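PDB 6SCE: uncharacterized protein, which acts as a DNA nuclease of Type III CRISPR defence that is activated by cyclic oligoadenylate, probably sensed through a CARF domain. Local coordinates for residues A[377-382]-A[388-393]; A[318-323]-A[358-363]; A[346-351]-A[384-389]; A[294-299]-A[303-308]. All blocks are in the same frame, centred on the assembly; numbering follows the deposited sequence. Where two conformers were deposited one is given.

Overall arrangement
Following the chain from the N terminus, contact 4 comes first and closes a short loop: strand 293-297 leads through it into helix 303-312, which folds back on the strand. Contact 2 opens on the next strand, 316-321, and contact 3 on strand 342-347 beside it; contact 2 closes on helix 354-370 before contact 3 closes on helix 384-393, so the two cross. Contact 1 starts on strand 375-378 and ends on that same last helix, sharing Leu388 and Gly389 with contact 3. Together the four tie the parallel strands of one mixed sheet to three helices; strand C-terminal ends and the starts of helices 303-312 and 384-393 border nucleotides A3 and A4 of chain B.

Contact 1. Residues A[377-382]-A[388-393]; sequences ANLNSG and LGLYLA. With nucleotides of chain B.
Leu390 lays its branched end across that of Leu379, with Leu379 CD2 3.9 Å from Leu390 CG, and the two side chains cross obliquely. The helix residue starts its side chain toward the strand, and with CG anti to the backbone N (chi1 166°) Leu390 CD1 comes to 4.2 Å from Ala377 CB. Its other branch is packed tightly, CD2 standing 3.2 Å from the backbone O of Asn378. Tyr391 adds its CB against Leu379 CD2, while its ring leads away from the strand. Val357 and Leu361 of helix 354-370 continue this apolar layer beyond Leu390.

Where the strand ends, polar side chains take over. Asn378 OD1 accepts the backbone N of Asn380 at 2.9 Å, an Asx turn in which the donor lies well above the carbonyl plane. In return Asn378 ND2 reaches Asn380 OD1 at 3.1 Å, and that oxygen also takes the N-H of Leu403. Held in this way, Asn380 turns ND2 to the ribose O4' of A4 of chain B at 3.1 Å, in a fairly straight bond (165°). With a leucine in place of Asn380, the ribose O4' would probably lose its donor, and Asn378 ND2 and the Leu403 N-H their shared acceptor. A helix returning over its own strand, with ligand at the strand's C-terminal end, is the first half of a beta-alpha-beta unit, consistent with a Rossmann-like CARF domain.

Contact 2. Residues A[318-323]-A[358-363]; sequences YLLTTP and RDLLAP. With nucleotides of chain B.
Leu320 and Leu361 reach toward each other tip to tip, Leu320 CD1 meeting Leu361 CD1 at 3.8 Å, with Leu361 CG just as near. Leu360, one residue earlier on the helix, approaches the same leucine differently: its CD1 passes at a slant over the forked end and lies 3.9 Å from Leu320 CD2. The strand leucine is thus held on both branches by two successive helix residues. With its CG anti to the carbonyl carbon (chi1 -62°), CD1 is set to face Leu361 and CD2 to face Leu360. Tyr318, two residues back and on the same face of the strand, takes part through its CB, 4.1 Å from Leu361 CD2. Its hydroxyl is engaged by the backbone O of Pro286, and its ring meets that of His344.

Strand 318-321 and helix 358-363 run almost exactly antiparallel, at 174°, with their axes 10.6 Å apart, a separation bridged mainly by the leucine side chains. Helix 354-370 belongs to the connection between strands 342-347 and 375-378, and here it passes over strand 316-321. On the part of the helix turned from the strand, Arg358 NE pairs with Asp359 OD1 at 3.2 Å; the oxygen lies in the guanidinium plane but is approached from above the carboxylate. Arg358 NH1 has a second acid, Glu128.

Beyond the strand's end, Thr322 OG1 donates to N1 of A3 of chain B at 2.7 Å. Between helix and strand the contact is hydrocarbon alone, carried by shape rather than direction, while the nucleotide receives a directional bond from the strand's end.

Contact 3. Residues A[346-351]-A[384-389]; sequences SFLSGP and TAMALG. With nucleotides of chain B.
Met386, modelled as selenomethionine, packs against Leu348 and Pro351 at the C-terminal edge of a Rossmann-like sheet, where the first turn of helix 384-393 faces a bound phosphate. Of the residues here it has the most surface buried by the contact. Leu348 CD1 lies across its chain, 3.7 Å from Met386 CG and 3.8 Å from Met386 CE. That double touch follows from the bend at the selenium (chi3 59°), which folds the terminal methyl back toward the leucine. Beyond Leu348, the residues Glu356, Val357 and Leu360 of helix 354-370 carry the packing further.

Pro351 meets the same side chain from another direction. Its ring touches the selenium through CA, 3.9 Å away; a nearer approach is made by its carbonyl, whose O stands 3.6 Å from Met386 CG and close to the methyl of Ala385. The polar need of this oxygen is met by Thr383 OG1, which is also bonded to the N-H of Met386.

Both buried residues border nucleotide A3 of chain B: Pro351 CB lies near N6 of its adenine, and the selenium packs against C2 at 3.7 Å, both from the same side of the base. The other end of that nucleotide is gripped by the helix terminus. OP1 takes two bonds from Thr384, one from the backbone N at 2.8 Å and a shorter one from OG1 at 2.6 Å.

Contact 4. Residues A[294-299]-A[303-308]; sequences LLALVS and VPLYAA. With nucleotides of chain B.
Ser299 OG is engaged from two sides: it donates to OP2 of A4 of chain B at 2.7 Å and receives the backbone N-H of Gly382. Sitting between the backbone N and the carbonyl carbon (chi1 61°), the hydroxyl links the strand's end to the nucleotide backbone.

Behind this polar tip the contact is hydrocarbon. Leu305 directs its forked end at the strand, bringing CD1 3.7 Å from Ala296 CB, while its CD2 lies 4.3 Å from Val298 CG2. Leu294 straddles the methyl of Ala308, both of its branches 3.9 Å from Ala308 CB. The helix axis runs antiparallel to the strand's, 9.7 Å away.

At the start of the helix, Pro304 CG packs against N3 of A4 of chain B at 3.7 Å, with Pro304 CD near C2 and Val303 alongside N6. A glycine in place of Pro304 would remove this ring, and the adenine is likely to be set looser beside the gap. Strand 293-297 lies between strands 316-321 and 375-378, and helix 303-312 covers it, also resting on strand 399-404 and with helix 425-432 packed against it.

Contact 1. Residues A[377-382]-A[388-393]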
# COMPACT_ATOMS: atom_id res chain seq x y z
N ALA A 377 -15.24 -2.31 14.32
CA ALA A 377 -15.21 -2.58 12.91
C ALA A 377 -14.26 -1.61 12.27
O ALA A 377 -14.46 -0.39 12.32
CB ALA A 377 -16.61 -2.46 12.30
N ASN A 378 -13.21 -2.14 11.67
CA ASN A 378 -12.28 -1.31 10.96
C ASN A 378 -12.72 -1.20 9.49
O ASN A 378 -12.97 -2.20 8.83
CB ASN A 378 -10.88 -1.92 11.01
CG ASN A 378 -9.90 -1.13 10.19
OD1 ASN A 378 -9.75 -1.36 8.96
ND2 ASN A 378 -9.30 -0.13 10.81
N LEU A 379 -12.76 0.02 8.98
CA LEU A 379 -13.23 0.29 7.62
C LEU A 379 -12.14 0.71 6.64
O LEU A 379 -12.44 1.20 5.55
CB LEU A 379 -14.36 1.32 7.68
CG LEU A 379 -15.60 0.87 8.46
CD1 LEU A 379 -16.63 1.97 8.56
CD2 LEU A 379 -16.25 -0.35 7.83
N ASN A 380 -10.88 0.50 7.00
CA ASN A 380 -9.76 0.85 6.15
C ASN A 380 -9.45 -0.09 5.03
O ASN A 380 -8.92 0.36 4.02
CB ASN A 380 -8.46 0.94 6.93
CG ASN A 380 -8.38 2.21 7.76
OD1 ASN A 380 -8.81 2.20 8.89
ND2 ASN A 380 -7.86 3.27 7.20
N SER A 381 -9.76 -1.37 5.21
CA SER A 381 -9.20 -2.40 4.34
C SER A 381 -10.25 -3.02 3.41
O SER A 381 -11.46 -2.84 3.55
CB SER A 381 -8.52 -3.48 5.18
OG SER A 381 -7.61 -2.91 6.11
N GLY A 382 -9.72 -3.77 2.45
CA GLY A 382 -10.49 -4.27 1.35
C GLY A 382 -10.83 -3.16 0.38
O GLY A 382 -10.53 -1.97 0.59
N LEU A 388 -17.84 -1.34 2.49
CA LEU A 388 -19.27 -1.03 2.59
C LEU A 388 -20.07 -2.25 3.07
O LEU A 388 -21.01 -2.10 3.84
CB LEU A 388 -19.82 -0.50 1.29
CG LEU A 388 -19.35 0.90 0.91
CD1 LEU A 388 -19.97 1.34 -0.39
CD2 LEU A 388 -19.68 1.88 2.00
N GLY A 389 -19.68 -3.44 2.63
CA GLY A 389 -20.31 -4.66 3.11
C GLY A 389 -20.20 -4.84 4.59
O GLY A 389 -21.15 -5.25 5.28
N LEU A 390 -19.01 -4.52 5.09
CA LEU A 390 -18.80 -4.60 6.51
C LEU A 390 -19.65 -3.56 7.21
O LEU A 390 -20.27 -3.85 8.20
CB LEU A 390 -17.31 -4.43 6.85
CG LEU A 390 -16.94 -4.17 8.33
CD1 LEU A 390 -17.55 -5.18 9.25
CD2 LEU A 390 -15.44 -4.24 8.46
N TYR A 391 -19.66 -2.33 6.70
CA TYR A 391 -20.47 -1.29 7.32
C TYR A 391 -21.96 -1.70 7.36
O TYR A 391 -22.63 -1.47 8.36
CB TYR A 391 -20.33 0.02 6.55
CG TYR A 391 -21.37 1.03 6.93
CD1 TYR A 391 -21.33 1.67 8.16
CD2 TYR A 391 -22.38 1.37 6.05
CE1 TYR A 391 -22.29 2.61 8.51
CE2 TYR A 391 -23.35 2.30 6.39
CZ TYR A 391 -23.30 2.92 7.62
OH TYR A 391 -24.28 3.86 7.93
N LEU A 392 -22.44 -2.35 6.31
CA LEU A 392 -23.86 -2.72 6.21
C LEU A 392 -24.23 -3.88 7.13
O LEU A 392 -25.42 -4.10 7.41
CB LEU A 392 -24.23 -3.03 4.75
CG LEU A 392 -24.26 -1.79 3.85
CD1 LEU A 392 -24.33 -2.16 2.39
CD2 LEU A 392 -25.42 -0.85 4.20
N ALA A 393 -23.22 -4.61 7.60
CA ALA A 393 -23.41 -5.64 8.61
C ALA A 393 -23.61 -5.07 10.00
O ALA A 393 -24.07 -5.77 10.90
CB ALA A 393 -22.21 -6.57 8.65
P A B 4 -5.74 -0.66 1.17
OP1 A B 4 -4.76 0.07 0.31
OP2 A B 4 -5.24 -1.70 2.13
O5' A B 4 -6.61 0.43 1.95
C5' A B 4 -6.00 1.09 3.07
C4' A B 4 -6.65 2.44 3.23
O4' A B 4 -6.31 3.00 4.53
C3' A B 4 -6.18 3.45 2.19
O3' A B 4 -7.16 4.40 1.80
C2' A B 4 -5.08 4.18 2.97
O2' A B 4 -4.75 5.43 2.42
C1' A B 4 -5.75 4.27 4.33
N9 A B 4 -4.86 4.61 5.43
C8 A B 4 -5.09 5.61 6.34
N7 A B 4 -4.11 5.75 7.20
C5 A B 4 -3.16 4.81 6.82
C6 A B 4 -1.89 4.47 7.34
N6 A B 4 -1.31 5.08 8.37
N1 A B 4 -1.21 3.49 6.70
C2 A B 4 -1.77 2.89 5.64
N3 A B 4 -2.97 3.11 5.08
C4 A B 4 -3.62 4.09 5.72
P A B 3 -10.95 1.11 -3.55
OP1 A B 3 -12.36 0.61 -3.81
OP2 A B 3 -10.92 2.45 -2.86
O5' A B 3 -10.16 0.03 -2.70
C5' A B 3 -8.74 0.05 -2.52
C4' A B 3 -8.40 -1.07 -1.56
O4' A B 3 -8.74 -2.35 -2.16
C3' A B 3 -6.94 -1.16 -1.14
O3' A B 3 -6.93 -1.25 0.27
C2' A B 3 -6.47 -2.45 -1.82
O2' A B 3 -5.41 -3.10 -1.15
C1' A B 3 -7.75 -3.28 -1.79
N9 A B 3 -7.77 -4.35 -2.76
C8 A B 3 -7.47 -4.24 -4.10
N7 A B 3 -7.63 -5.39 -4.74
C5 A B 3 -8.08 -6.27 -3.77
C6 A B 3 -8.44 -7.63 -3.83
N6 A B 3 -8.43 -8.33 -4.96
N1 A B 3 -8.88 -8.19 -2.68
C2 A B 3 -8.93 -7.46 -1.56
N3 A B 3 -8.61 -6.17 -1.38
C4 A B 3 -8.19 -5.63 -2.55

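Contact 2. Residues A[318-323]-A[358-363]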
# COMPACT_ATOMS: atom_id res chain seq x y z
N TYR A 318 -12.35 -11.33 13.45
CA TYR A 318 -12.94 -11.92 12.27
C TYR A 318 -12.34 -11.23 11.07
O TYR A 318 -12.44 -10.02 10.99
CB TYR A 318 -14.44 -11.70 12.26
CG TYR A 318 -15.19 -12.49 13.33
CD1 TYR A 318 -15.22 -12.05 14.64
CD2 TYR A 318 -15.89 -13.65 13.01
CE1 TYR A 318 -15.91 -12.76 15.62
CE2 TYR A 318 -16.57 -14.37 13.97
CZ TYR A 318 -16.58 -13.93 15.28
OH TYR A 318 -17.28 -14.63 16.26
N LEU A 319 -11.68 -12.00 10.21
CA LEU A 319 -10.91 -11.49 9.09
C LEU A 319 -11.46 -12.04 7.79
O LEU A 319 -11.54 -13.26 7.63
CB LEU A 319 -9.43 -11.87 9.23
CG LEU A 319 -8.69 -11.38 10.46
CD1 LEU A 319 -7.29 -11.95 10.56
CD2 LEU A 319 -8.67 -9.85 10.46
N LEU A 320 -11.87 -11.17 6.87
CA LEU A 320 -12.37 -11.57 5.57
C LEU A 320 -11.53 -11.00 4.46
O LEU A 320 -11.17 -9.84 4.50
CB LEU A 320 -13.81 -11.09 5.38
CG LEU A 320 -14.87 -11.62 6.34
CD1 LEU A 320 -16.26 -11.05 6.02
CD2 LEU A 320 -14.91 -13.12 6.31
N THR A 321 -11.23 -11.81 3.45
CA THR A 321 -10.60 -11.28 2.25
C THR A 321 -10.81 -12.21 1.06
O THR A 321 -11.59 -13.16 1.13
CB THR A 321 -9.12 -10.90 2.46
OG1 THR A 321 -8.70 -10.04 1.38
CG2 THR A 321 -8.23 -12.12 2.56
N THR A 322 -10.16 -11.89 -0.03
CA THR A 322 -10.31 -12.57 -1.28
C THR A 322 -9.21 -13.62 -1.40
O THR A 322 -8.15 -13.56 -0.75
CB THR A 322 -10.19 -11.60 -2.46
OG1 THR A 322 -8.97 -10.86 -2.32
CG2 THR A 322 -11.34 -10.64 -2.49
N PRO A 323 -9.45 -14.60 -2.27
CA PRO A 323 -8.44 -15.66 -2.40
C PRO A 323 -7.11 -15.15 -2.86
O PRO A 323 -6.09 -15.66 -2.41
CB PRO A 323 -9.08 -16.64 -3.41
CG PRO A 323 -10.29 -16.00 -3.93
CD PRO A 323 -10.63 -14.80 -3.11
N ARG A 358 -21.44 -8.67 4.16
CA ARG A 358 -22.59 -8.31 4.96
C ARG A 358 -23.22 -9.55 5.58
O ARG A 358 -23.49 -9.60 6.78
CB ARG A 358 -23.63 -7.55 4.12
CG ARG A 358 -24.79 -6.97 4.93
CD ARG A 358 -25.93 -6.52 4.03
NE ARG A 358 -26.31 -7.67 3.20
CZ ARG A 358 -26.77 -7.62 1.95
NH1 ARG A 358 -26.95 -6.47 1.32
NH2 ARG A 358 -27.04 -8.75 1.31
N ASP A 359 -23.44 -10.57 4.76
CA ASP A 359 -24.16 -11.77 5.22
C ASP A 359 -23.32 -12.64 6.13
O ASP A 359 -23.84 -13.26 7.06
CB ASP A 359 -24.68 -12.54 4.02
CG ASP A 359 -25.81 -11.83 3.32
OD1 ASP A 359 -26.30 -10.80 3.83
OD2 ASP A 359 -26.18 -12.29 2.24
N LEU A 360 -22.01 -12.65 5.91
CA LEU A 360 -21.12 -13.35 6.81
C LEU A 360 -21.06 -12.68 8.16
O LEU A 360 -20.98 -13.36 9.19
CB LEU A 360 -19.70 -13.41 6.23
CG LEU A 360 -19.44 -14.47 5.17
CD1 LEU A 360 -18.16 -14.16 4.40
CD2 LEU A 360 -19.31 -15.83 5.86
N LEU A 361 -21.04 -11.33 8.18
CA LEU A 361 -20.81 -10.64 9.44
C LEU A 361 -22.05 -10.23 10.23
O LEU A 361 -21.95 -10.08 11.45
CB LEU A 361 -19.84 -9.46 9.27
CG LEU A 361 -18.41 -9.89 8.95
CD1 LEU A 361 -17.54 -8.68 8.64
CD2 LEU A 361 -17.80 -10.65 10.11
N ALA A 362 -23.19 -10.05 9.58
CA ALA A 362 -24.40 -9.62 10.26
C ALA A 362 -24.71 -10.47 11.50
O ALA A 362 -24.93 -9.91 12.60
CB ALA A 362 -25.58 -9.56 9.31
N PRO A 363 -24.70 -11.79 11.37
CA PRO A 363 -25.01 -12.63 12.53
C PRO A 363 -24.00 -12.53 13.68
O PRO A 363 -24.37 -12.68 14.85
CB PRO A 363 -25.01 -14.06 11.96
CG PRO A 363 -25.14 -13.89 10.49
CD PRO A 363 -24.44 -12.61 10.17
P A B 3 -10.95 1.11 -3.55
OP1 A B 3 -12.36 0.61 -3.81
OP2 A B 3 -10.92 2.45 -2.86
O5' A B 3 -10.16 0.03 -2.70
C5' A B 3 -8.74 0.05 -2.52
C4' A B 3 -8.40 -1.07 -1.56
O4' A B 3 -8.74 -2.35 -2.16
C3' A B 3 -6.94 -1.16 -1.14
O3' A B 3 -6.93 -1.25 0.27
C2' A B 3 -6.47 -2.45 -1.82
O2' A B 3 -5.41 -3.10 -1.15
C1' A B 3 -7.75 -3.28 -1.79
N9 A B 3 -7.77 -4.35 -2.76
C8 A B 3 -7.47 -4.24 -4.10
N7 A B 3 -7.63 -5.39 -4.74
C5 A B 3 -8.08 -6.27 -3.77
C6 A B 3 -8.44 -7.63 -3.83
N6 A B 3 -8.43 -8.33 -4.96
N1 A B 3 -8.88 -8.19 -2.68
C2 A B 3 -8.93 -7.46 -1.56
N3 A B 3 -8.61 -6.17 -1.38
C4 A B 3 -8.19 -5.63 -2.55

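Contact 3. Residues A[346-351]-A[384-389]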
# COMPACT_ATOMS: atom_id res chain seq x y z
N SER A 346 -12.59 -16.06 6.69
CA SER A 346 -13.27 -16.66 5.58
C SER A 346 -12.86 -15.95 4.31
O SER A 346 -12.46 -14.78 4.35
CB SER A 346 -14.79 -16.58 5.77
OG SER A 346 -15.46 -17.39 4.81
N PHE A 347 -12.93 -16.67 3.19
CA PHE A 347 -12.74 -16.08 1.87
C PHE A 347 -14.04 -15.62 1.23
O PHE A 347 -15.08 -16.34 1.24
CB PHE A 347 -12.05 -17.06 0.91
CG PHE A 347 -10.62 -17.33 1.24
CD1 PHE A 347 -9.66 -16.33 1.13
CD2 PHE A 347 -10.22 -18.60 1.64
CE1 PHE A 347 -8.33 -16.58 1.41
CE2 PHE A 347 -8.88 -18.86 1.93
CZ PHE A 347 -7.94 -17.84 1.83
N LEU A 348 -13.98 -14.44 0.61
CA LEU A 348 -15.03 -13.95 -0.29
C LEU A 348 -14.82 -14.55 -1.67
O LEU A 348 -13.70 -14.91 -2.00
CB LEU A 348 -15.00 -12.43 -0.40
CG LEU A 348 -15.03 -11.68 0.93
CD1 LEU A 348 -14.91 -10.18 0.63
CD2 LEU A 348 -16.28 -12.00 1.76
N SER A 349 -15.89 -14.66 -2.45
CA SER A 349 -15.80 -15.12 -3.83
C SER A 349 -14.92 -14.18 -4.64
O SER A 349 -14.17 -14.62 -5.50
CB SER A 349 -17.19 -15.20 -4.47
OG SER A 349 -18.02 -16.08 -3.75
N GLY A 350 -14.97 -12.88 -4.33
CA GLY A 350 -14.10 -11.93 -5.03
C GLY A 350 -14.20 -10.55 -4.40
O GLY A 350 -14.98 -10.33 -3.47
N PRO A 351 -13.43 -9.60 -4.95
CA PRO A 351 -13.38 -8.26 -4.34
C PRO A 351 -14.65 -7.45 -4.49
O PRO A 351 -14.78 -6.41 -3.87
CB PRO A 351 -12.19 -7.60 -5.04
CG PRO A 351 -12.01 -8.33 -6.32
CD PRO A 351 -12.36 -9.78 -5.94
N THR A 384 -13.69 -0.84 -1.75
CA THR A 384 -14.84 -0.09 -1.24
C THR A 384 -16.08 -0.97 -1.10
O THR A 384 -16.79 -0.89 -0.10
CB THR A 384 -15.14 1.17 -2.09
OG1 THR A 384 -13.94 1.95 -2.18
CG2 THR A 384 -16.19 1.99 -1.48
N ALA A 385 -16.27 -1.89 -2.05
CA ALA A 385 -17.32 -2.88 -1.96
C ALA A 385 -17.25 -3.68 -0.68
O ALA A 385 -18.27 -3.81 -0.01
CB ALA A 385 -17.31 -3.81 -3.18
N MSE A 386 -16.06 -4.15 -0.33
CA MSE A 386 -15.88 -4.99 0.84
C MSE A 386 -16.11 -4.23 2.12
O MSE A 386 -16.78 -4.70 3.05
CB MSE A 386 -14.53 -5.65 0.81
CG MSE A 386 -14.33 -6.64 -0.34
SE MSE A 386 -12.49 -7.09 -0.70
CE MSE A 386 -11.95 -7.81 1.02
N ALA A 387 -15.56 -3.03 2.18
CA ALA A 387 -15.71 -2.17 3.35
C ALA A 387 -17.15 -1.70 3.56
O ALA A 387 -17.62 -1.64 4.71
CB ALA A 387 -14.76 -1.00 3.25
N LEU A 388 -17.84 -1.34 2.49
CA LEU A 388 -19.27 -1.03 2.59
C LEU A 388 -20.07 -2.25 3.07
O LEU A 388 -21.01 -2.10 3.84
CB LEU A 388 -19.82 -0.50 1.29
CG LEU A 388 -19.35 0.90 0.91
CD1 LEU A 388 -19.97 1.34 -0.39
CD2 LEU A 388 -19.68 1.88 2.00
N GLY A 389 -19.68 -3.44 2.63
CA GLY A 389 -20.31 -4.66 3.11
C GLY A 389 -20.20 -4.84 4.59
O GLY A 389 -21.15 -5.25 5.28
P A B 3 -10.95 1.11 -3.55
OP1 A B 3 -12.36 0.61 -3.81
OP2 A B 3 -10.92 2.45 -2.86
O5' A B 3 -10.16 0.03 -2.70
C5' A B 3 -8.74 0.05 -2.52
C4' A B 3 -8.40 -1.07 -1.56
O4' A B 3 -8.74 -2.35 -2.16
C3' A B 3 -6.94 -1.16 -1.14
O3' A B 3 -6.93 -1.25 0.27
C2' A B 3 -6.47 -2.45 -1.82
O2' A B 3 -5.41 -3.10 -1.15
C1' A B 3 -7.75 -3.28 -1.79
N9 A B 3 -7.77 -4.35 -2.76
C8 A B 3 -7.47 -4.24 -4.10
N7 A B 3 -7.63 -5.39 -4.74
C5 A B 3 -8.08 -6.27 -3.77
C6 A B 3 -8.44 -7.63 -3.83
N6 A B 3 -8.43 -8.33 -4.96
N1 A B 3 -8.88 -8.19 -2.68
C2 A B 3 -8.93 -7.46 -1.56
N3 A B 3 -8.61 -6.17 -1.38
C4 A B 3 -8.19 -5.63 -2.55

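Contact 4. Residues A[294-299]-A[303-308]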
# COMPACT_ATOMS: atom_id res chain seq x y z
N LEU A 294 -13.04 -7.67 17.03
CA LEU A 294 -12.60 -6.82 15.91
C LEU A 294 -12.99 -7.50 14.62
O LEU A 294 -12.66 -8.67 14.40
CB LEU A 294 -11.10 -6.61 15.95
CG LEU A 294 -10.46 -5.85 14.77
CD1 LEU A 294 -11.10 -4.47 14.61
CD2 LEU A 294 -8.96 -5.74 14.97
N LEU A 295 -13.70 -6.77 13.78
CA LEU A 295 -14.03 -7.20 12.44
C LEU A 295 -13.24 -6.36 11.44
O LEU A 295 -13.22 -5.14 11.56
CB LEU A 295 -15.51 -7.01 12.16
CG LEU A 295 -16.50 -7.36 13.26
CD1 LEU A 295 -17.91 -7.10 12.76
CD2 LEU A 295 -16.31 -8.78 13.70
N ALA A 296 -12.60 -7.01 10.49
CA ALA A 296 -11.78 -6.31 9.51
C ALA A 296 -11.64 -7.09 8.23
O ALA A 296 -11.73 -8.34 8.23
CB ALA A 296 -10.39 -6.03 10.09
N LEU A 297 -11.41 -6.36 7.13
CA LEU A 297 -10.98 -6.94 5.87
C LEU A 297 -9.45 -7.02 5.93
O LEU A 297 -8.83 -6.40 6.81
CB LEU A 297 -11.52 -6.08 4.71
CG LEU A 297 -13.02 -6.06 5.03
CD1 LEU A 297 -13.69 -4.72 5.16
CD2 LEU A 297 -13.81 -7.07 4.22
N VAL A 298 -8.84 -7.81 5.03
CA VAL A 298 -7.39 -7.86 4.91
C VAL A 298 -7.04 -7.44 3.50
O VAL A 298 -7.61 -7.93 2.52
CB VAL A 298 -6.81 -9.25 5.25
CG1 VAL A 298 -5.30 -9.26 5.02
CG2 VAL A 298 -7.11 -9.59 6.70
N SER A 299 -6.11 -6.50 3.39
CA SER A 299 -5.66 -6.03 2.10
C SER A 299 -4.22 -5.50 2.18
O SER A 299 -3.47 -5.93 3.05
CB SER A 299 -6.67 -5.05 1.51
OG SER A 299 -6.84 -3.89 2.31
N VAL A 303 -0.88 -1.39 8.31
CA VAL A 303 -0.93 -0.45 9.44
C VAL A 303 -2.35 -0.23 10.02
O VAL A 303 -2.51 -0.23 11.22
CB VAL A 303 -0.24 0.89 9.11
CG1 VAL A 303 -0.53 1.96 10.14
CG2 VAL A 303 1.28 0.68 9.00
N PRO A 304 -3.39 -0.06 9.17
CA PRO A 304 -4.72 0.13 9.73
C PRO A 304 -5.20 -1.02 10.57
O PRO A 304 -5.86 -0.84 11.60
CB PRO A 304 -5.60 0.33 8.49
CG PRO A 304 -4.66 0.91 7.46
CD PRO A 304 -3.35 0.21 7.72
N LEU A 305 -4.89 -2.24 10.14
CA LEU A 305 -5.24 -3.41 10.91
C LEU A 305 -4.50 -3.45 12.23
O LEU A 305 -5.06 -3.81 13.27
CB LEU A 305 -4.91 -4.66 10.12
CG LEU A 305 -5.39 -6.00 10.70
CD1 LEU A 305 -6.83 -6.03 11.16
CD2 LEU A 305 -5.18 -7.05 9.63
N TYR A 306 -3.24 -3.07 12.20
CA TYR A 306 -2.44 -3.01 13.42
C TYR A 306 -2.99 -1.93 14.38
O TYR A 306 -3.08 -2.15 15.57
CB TYR A 306 -1.01 -2.74 13.07
CG TYR A 306 -0.07 -2.87 14.25
CD1 TYR A 306 -0.04 -4.04 14.99
CD2 TYR A 306 0.79 -1.86 14.59
CE1 TYR A 306 0.81 -4.20 16.06
CE2 TYR A 306 1.66 -2.01 15.67
CZ TYR A 306 1.66 -3.18 16.39
OH TYR A 306 2.51 -3.35 17.46
N ALA A 307 -3.33 -0.76 13.84
CA ALA A 307 -3.94 0.28 14.65
C ALA A 307 -5.20 -0.21 15.29
O ALA A 307 -5.46 0.04 16.47
CB ALA A 307 -4.21 1.53 13.82
N ALA A 308 -6.01 -0.92 14.51
CA ALA A 308 -7.27 -1.46 15.03
C ALA A 308 -7.03 -2.44 16.18
O ALA A 308 -7.80 -2.47 17.15
CB ALA A 308 -8.06 -2.12 13.92
P A B 4 -5.74 -0.66 1.17
OP1 A B 4 -4.76 0.07 0.31
OP2 A B 4 -5.24 -1.70 2.13
O5' A B 4 -6.61 0.43 1.95
C5' A B 4 -6.00 1.09 3.07
C4' A B 4 -6.65 2.44 3.23
O4' A B 4 -6.31 3.00 4.53
C3' A B 4 -6.18 3.45 2.19
O3' A B 4 -7.16 4.40 1.80
C2' A B 4 -5.08 4.18 2.97
O2' A B 4 -4.75 5.43 2.42
C1' A B 4 -5.75 4.27 4.33
N9 A B 4 -4.86 4.61 5.43
C8 A B 4 -5.09 5.61 6.34
N7 A B 4 -4.11 5.75 7.20
C5 A B 4 -3.16 4.81 6.82
C6 A B 4 -1.89 4.47 7.34
N6 A B 4 -1.31 5.08 8.37
N1 A B 4 -1.21 3.49 6.70
C2 A B 4 -1.77 2.89 5.64
N3 A B 4 -2.97 3.11 5.08
C4 A B 4 -3.62 4.09 5.72
P A B 3 -10.95 1.11 -3.55
OP1 A B 3 -12.36 0.61 -3.81
OP2 A B 3 -10.92 2.45 -2.86
O5' A B 3 -10.16 0.03 -2.70
C5' A B 3 -8.74 0.05 -2.52
C4' A B 3 -8.40 -1.07 -1.56
O4' A B 3 -8.74 -2.35 -2.16
C3' A B 3 -6.94 -1.16 -1.14
O3' A B 3 -6.93 -1.25 0.27
C2' A B 3 -6.47 -2.45 -1.82
O2' A B 3 -5.41 -3.10 -1.15
C1' A B 3 -7.75 -3.28 -1.79
N9 A B 3 -7.77 -4.35 -2.76
C8 A B 3 -7.47 -4.24 -4.10
N7 A B 3 -7.63 -5.39 -4.74
C5 A B 3 -8.08 -6.27 -3.77
C6 A B 3 -8.44 -7.63 -3.83
N6 A B 3 -8.43 -8.33 -4.96
N1 A B 3 -8.88 -8.19 -2.68
C2 A B 3 -8.93 -7.46 -1.56
N3 A B 3 -8.61 -6.17 -1.38
C4 A B 3 -8.19 -5.63 -2.55